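Local coordinates for thioredoxin domain-containing protein (Silicibacter pomeroyi, PDB 3EYT) that has a thioredoxin-like fold of the AhpC/TSA family and may act as an oxidoreductase with an antioxidant role, at the interface of chains A and B and the interface of chains A and C. Residues are numbered along the deposited sequence; one frame, centred on the assembly and turned at random. Chains: chain A/B/C, uncharacterized protein SPOA0173.

Contact 1: the interface of chains A and B. Residues chain A 38-39, 76-77, 81-82, 85; chain B 38-39, 77, 81-82, 85.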
loop_
_atom_site.group_PDB
_atom_site.type_symbol
_atom_site.label_atom_id
_atom_site.label_comp_id
_atom_site.label_asym_id
_atom_site.label_seq_id
_atom_site.Cartn_x
_atom_site.Cartn_y
_atom_site.Cartn_z
HETATM N N MSE A 38 -1.390 -7.351 11.204
HETATM C CA MSE A 38 -0.705 -6.414 12.094
HETATM C C MSE A 38 -1.671 -5.427 12.764
HETATM O O MSE A 38 -1.367 -4.872 13.823
HETATM C CB MSE A 38 0.384 -5.653 11.338
HETATM C CG MSE A 38 -0.140 -4.990 10.059
HETATM SE SE MSE A 38 1.231 -3.851 9.221
HETATM C CE MSE A 38 1.084 -2.308 10.399
ATOM N N LEU A 39 -2.836 -5.207 12.158
ATOM C CA LEU A 39 -3.851 -4.314 12.762
ATOM C C LEU A 39 -4.960 -5.073 13.457
ATOM O O LEU A 39 -6.013 -4.504 13.749
ATOM C CB LEU A 39 -4.446 -3.375 11.713
ATOM C CG LEU A 39 -3.425 -2.437 11.055
ATOM C CD1 LEU A 39 -4.088 -1.445 10.062
ATOM C CD2 LEU A 39 -2.583 -1.687 12.129
ATOM N N GLU A 76 -4.733 -1.934 2.013
ATOM C CA GLU A 76 -3.925 -0.738 1.814
ATOM C C GLU A 76 -3.280 -0.222 3.104
ATOM O O GLU A 76 -2.336 0.545 3.048
ATOM C CB GLU A 76 -4.767 0.371 1.137
ATOM C CG GLU A 76 -5.883 0.975 2.024
ATOM C CD GLU A 76 -7.042 -0.028 2.335
ATOM O OE1 GLU A 76 -7.261 -0.942 1.502
ATOM O OE2 GLU A 76 -7.727 0.096 3.412
ATOM N N ALA A 77 -3.777 -0.657 4.249
ATOM C CA ALA A 77 -3.305 -0.222 5.555
ATOM C C ALA A 77 -2.199 -1.132 6.068
ATOM O O ALA A 77 -1.536 -0.784 7.046
ATOM C CB ALA A 77 -4.485 -0.181 6.584
ATOM N N ILE A 81 5.470 -2.258 3.349
ATOM C CA ILE A 81 6.115 -1.090 3.996
ATOM C C ILE A 81 5.655 -0.877 5.473
ATOM O O ILE A 81 6.462 -0.599 6.367
ATOM C CB ILE A 81 5.980 0.187 3.163
ATOM C CG1 ILE A 81 7.039 1.189 3.568
ATOM C CG2 ILE A 81 4.631 0.899 3.374
ATOM C CD1 ILE A 81 7.903 1.583 2.415
ATOM N N SER A 82 4.369 -1.043 5.715
ATOM C CA SER A 82 3.819 -0.940 7.070
ATOM C C SER A 82 4.268 -2.121 7.928
ATOM O O SER A 82 4.642 -1.949 9.095
ATOM C CB SER A 82 2.281 -0.870 7.009
ATOM O OG SER A 82 1.877 0.350 6.373
ATOM N N ALA A 85 7.847 -1.762 9.317
ATOM C CA ALA A 85 7.920 -0.845 10.457
ATOM C C ALA A 85 7.368 -1.510 11.707
ATOM O O ALA A 85 7.916 -1.353 12.795
ATOM C CB ALA A 85 7.176 0.499 10.154
HETATM N N MSE B 38 0.507 5.045 15.690
HETATM C CA MSE B 38 -0.288 3.814 15.665
HETATM C C MSE B 38 0.593 2.554 15.794
HETATM O O MSE B 38 0.117 1.479 16.208
HETATM C CB MSE B 38 -1.163 3.786 14.397
HETATM C CG MSE B 38 -0.315 3.778 13.148
HETATM SE SE MSE B 38 -1.429 3.737 11.540
HETATM C CE MSE B 38 -1.640 1.786 11.448
ATOM N N LEU B 39 1.865 2.666 15.397
ATOM C CA LEU B 39 2.772 1.514 15.468
ATOM C C LEU B 39 3.697 1.520 16.722
ATOM O O LEU B 39 4.630 0.724 16.830
ATOM C CB LEU B 39 3.593 1.377 14.179
ATOM C CG LEU B 39 2.795 1.190 12.885
ATOM C CD1 LEU B 39 3.780 0.907 11.746
ATOM C CD2 LEU B 39 1.753 0.010 13.007
ATOM N N ALA B 77 4.824 4.214 6.558
ATOM C CA ALA B 77 4.147 3.056 7.136
ATOM C C ALA B 77 2.905 3.484 7.905
ATOM O O ALA B 77 2.059 2.671 8.199
ATOM C CB ALA B 77 5.091 2.289 8.070
ATOM N N ILE B 81 -4.328 6.748 5.589
ATOM C CA ILE B 81 -5.122 5.591 5.160
ATOM C C ILE B 81 -4.885 4.377 6.121
ATOM O O ILE B 81 -5.823 3.625 6.409
ATOM C CB ILE B 81 -4.977 5.282 3.628
ATOM C CG1 ILE B 81 -6.230 4.525 3.092
ATOM C CG2 ILE B 81 -3.581 4.611 3.328
ATOM C CD1 ILE B 81 -6.441 4.501 1.517
ATOM N N SER B 82 -3.657 4.228 6.638
ATOM C CA SER B 82 -3.380 3.197 7.650
ATOM C C SER B 82 -4.058 3.498 8.966
ATOM O O SER B 82 -4.617 2.600 9.630
ATOM C CB SER B 82 -1.868 3.013 7.860
ATOM O OG SER B 82 -1.376 2.214 6.799
ATOM N N ALA B 85 -7.871 2.640 9.118
ATOM C CA ALA B 85 -8.081 1.227 9.471
ATOM C C ALA B 85 -7.776 0.903 10.938
ATOM O O ALA B 85 -8.562 0.197 11.597
ATOM C CB ALA B 85 -7.288 0.312 8.504
HETATM O O HOH W 1 -7.858 2.482 5.347
#
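The flat groups here are the Ala77 peptide carbonyls of the two subunits of this thioredoxin-like, AhpC/TSA-family protein and the A:Glu76 carboxylate. Each carbonyl receives the hydroxyl of the partner's Ser82, but not from the same direction. A:Ser82 OG comes in in the plane of the B:Ala77 carbonyl, on a lone pair, donating over 3.0 Å to B:Ala77 O at a C=O...O angle of 115°. B:Ser82 OG donates over the same 3.0 Å to A:Ala77 O but stands above the carbonyl plane, 32° out of it. Both serines hold OG beside their own backbone N, anti to the carbonyl carbon. A:Glu76 OE2 lies 3.1 Å from a water, which is 2.6 Å from B:Ile81 O, so the carboxylate reaches the B backbone indirectly.

This is a two-fold interface of the deposited assembly, possibly a dimer contact, made by the start of helix 80-89, the 3-10 helix 75-77 and the loop residues Met38 and Leu39, which directly precede the CPGC motif. Ala77 and Ala85 meet methyl to methyl across the interface, tightly, at 3.4 Å between A:Ala77 CB and B:Ala85 CB, and the twin pair is equally close. Met38 and Leu39 cross obliquely in reciprocal fashion. Each selenomethionine has CG in the crowded position between N and the carbonyl carbon and bends at chi3, which brings its terminal methyl to the partner's leucine: A:Met38 CE lies 3.6 Å from B:Leu39 CD2. The other leucine branch, CD1, turns to the partner's Ala85.

On the flank, A:Glu76 is also crowded at chi1 (69°) and bends at chi2, presenting its CG methylene to the tip of B:Ile81. The two side chains cross at about a right angle, with A:Glu76 CG 3.6 Å from B:Ile81 CD1. A:Ile81 buries very little by comparison.

Contact 2: the interface of chains A and C. Residues chain A 11-12, 80, 101; chain C 12, 15, 79-81.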
loop_
_atom_site.group_PDB
_atom_site.type_symbol
_atom_site.label_atom_id
_atom_site.label_comp_id
_atom_site.label_asym_id
_atom_site.label_seq_id
_atom_site.Cartn_x
_atom_site.Cartn_y
_atom_site.Cartn_z
ATOM N N ILE A 11 4.512 -17.306 -0.650
ATOM C CA ILE A 11 4.975 -16.111 0.008
ATOM C C ILE A 11 5.371 -15.111 -1.073
ATOM O O ILE A 11 6.021 -15.471 -2.066
ATOM C CB ILE A 11 6.235 -16.456 0.925
ATOM C CG1 ILE A 11 5.870 -17.495 1.995
ATOM C CG2 ILE A 11 6.847 -15.216 1.619
ATOM C CD1 ILE A 11 4.687 -17.058 2.898
ATOM N N GLN A 12 5.019 -13.852 -0.851
ATOM C CA GLN A 12 5.396 -12.762 -1.772
ATOM C C GLN A 12 6.770 -12.184 -1.409
ATOM O O GLN A 12 7.520 -11.782 -2.285
ATOM C CB GLN A 12 4.339 -11.661 -1.681
ATOM C CG GLN A 12 4.620 -10.362 -2.449
ATOM C CD GLN A 12 3.497 -9.362 -2.158
ATOM O OE1 GLN A 12 2.325 -9.740 -2.089
ATOM N NE2 GLN A 12 3.848 -8.105 -1.949
ATOM N N PRO A 80 3.482 -4.279 2.741
ATOM C CA PRO A 80 4.812 -4.639 3.256
ATOM C C PRO A 80 5.603 -3.473 3.877
ATOM O O PRO A 80 6.345 -3.706 4.838
ATOM C CB PRO A 80 5.537 -5.195 2.011
ATOM C CG PRO A 80 4.353 -5.854 1.192
ATOM C CD PRO A 80 3.218 -4.827 1.378
ATOM N N PRO A 101 -1.277 -12.338 -2.622
ATOM C CA PRO A 101 -2.646 -11.843 -2.842
ATOM C C PRO A 101 -3.459 -12.913 -3.556
ATOM O O PRO A 101 -2.936 -13.605 -4.474
ATOM C CB PRO A 101 -2.463 -10.592 -3.718
ATOM C CG PRO A 101 -1.053 -10.653 -4.235
ATOM C CD PRO A 101 -0.253 -11.502 -3.303
ATOM N N GLN C 12 7.169 -17.014 -9.103
ATOM C CA GLN C 12 6.732 -16.913 -7.703
ATOM C C GLN C 12 5.226 -17.141 -7.635
ATOM O O GLN C 12 4.753 -17.781 -6.721
ATOM C CB GLN C 12 7.046 -15.524 -7.140
ATOM C CG GLN C 12 6.607 -15.304 -5.688
ATOM C CD GLN C 12 7.037 -13.945 -5.197
ATOM O OE1 GLN C 12 7.955 -13.830 -4.393
ATOM N NE2 GLN C 12 6.401 -12.909 -5.693
ATOM N N PHE C 15 -0.925 -15.448 -12.273
ATOM C CA PHE C 15 -2.237 -14.790 -12.417
ATOM C C PHE C 15 -2.883 -15.295 -13.713
ATOM O O PHE C 15 -2.173 -15.716 -14.632
ATOM C CB PHE C 15 -2.071 -13.258 -12.455
ATOM C CG PHE C 15 -1.706 -12.656 -11.126
ATOM C CD1 PHE C 15 -2.695 -12.361 -10.175
ATOM C CD2 PHE C 15 -0.373 -12.391 -10.816
ATOM C CE1 PHE C 15 -2.347 -11.802 -8.916
ATOM C CE2 PHE C 15 -0.016 -11.826 -9.560
ATOM C CZ PHE C 15 -0.981 -11.540 -8.613
ATOM N N THR C 79 4.853 -4.726 -6.720
ATOM C CA THR C 79 4.683 -6.079 -6.226
ATOM C C THR C 79 3.412 -6.705 -6.812
ATOM O O THR C 79 2.613 -6.028 -7.466
ATOM C CB THR C 79 4.608 -6.116 -4.694
ATOM O OG1 THR C 79 3.343 -5.600 -4.302
ATOM C CG2 THR C 79 5.720 -5.270 -4.064
ATOM N N PRO C 80 3.207 -7.991 -6.551
ATOM C CA PRO C 80 2.046 -8.664 -7.042
ATOM C C PRO C 80 0.734 -8.028 -6.571
ATOM O O PRO C 80 -0.253 -8.178 -7.259
ATOM C CB PRO C 80 2.211 -10.073 -6.471
ATOM C CG PRO C 80 3.705 -10.265 -6.449
ATOM C CD PRO C 80 4.209 -8.937 -5.995
ATOM N N ILE C 81 0.750 -7.338 -5.425
ATOM C CA ILE C 81 -0.390 -6.534 -4.949
ATOM C C ILE C 81 -0.791 -5.548 -6.077
ATOM O O ILE C 81 -1.953 -5.506 -6.468
ATOM C CB ILE C 81 -0.021 -5.819 -3.608
ATOM C CG1 ILE C 81 0.348 -6.868 -2.534
ATOM C CG2 ILE C 81 -1.139 -4.944 -3.121
ATOM C CD1 ILE C 81 1.121 -6.327 -1.311
#
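Apolar packing carries most of this contact, with A:Gln12 as the rod laid across chain C. Its CG is anti to the backbone N (chi1 174°) and the chain runs on extended, so the methylene stretch and then the amide pass over the first residues of the chain C helix. A:Gln12 CG rests 3.8 Å from C:Pro80 CD, the side chain crossing the ring obliquely. Further out, the amide meets C:Ile81 at about a right angle and lies in van der Waals contact with its CG1-CD1 arm, A:Gln12 CD being 3.9 Å from C:Ile81 CD1. The polar atoms of the amide are thus pressed on carbon, with A:Gln12 NE2 3.3 Å from C:Ile81 CD1. C:Ile81 holds CG1 anti to its carbonyl carbon (chi1 -59°), and its tip also reaches A:Pro80, tip to tip, with A:Pro80 CD 3.7 Å from C:Ile81 CD1. On the other flank A:Pro101 brings its ring CG to 4.0 Å from C:Pro80 CB.

The polar contacts are less settled. C:Gln12 is extended too, and its OE1 lies 3.0 Å from A:Gln12 O. Two acceptors facing each other like this would repel, so the amide may be modelled flipped; with its nitrogen in that place it could donate to the carbonyl. Near the tip of A:Gln12, C:Thr79 OG1 sits 3.5 Å from A:Gln12 NE2, a loose approach. That hydroxyl also accepts a weak bond from the backbone N of C:Ile81, much as a helix cap would.

The pairing is not an exact two-fold and may reflect crystal packing. In the fold, Gln12 lies between the short strands 11-11 and 13-15, and Pro101 in the loop after strand 96-99; together they meet the amino-terminal end of helix 80-89 in chain C, whose Ile81 is also touched by the start of chain A's own helix 80-89.

The C-alpha centres of contact 1 and contact 2 lie about 18 Å apart, and the start of helix 80-89 serves both. In chain A, Ile81, Ser82 and Ala85 belong to contact 1 while Pro80, one residue earlier, belongs to contact 2, so one helix end touches two neighbours. Ile81 has chi1 -155° in chain B at contact 1 and -59° in chain C at contact 2. The symmetric contact 1 looks the likelier candidate for a dimer; contact 2, less regular, could join further copies within the deposited four-chain assembly, though the structure alone does not show which is biological.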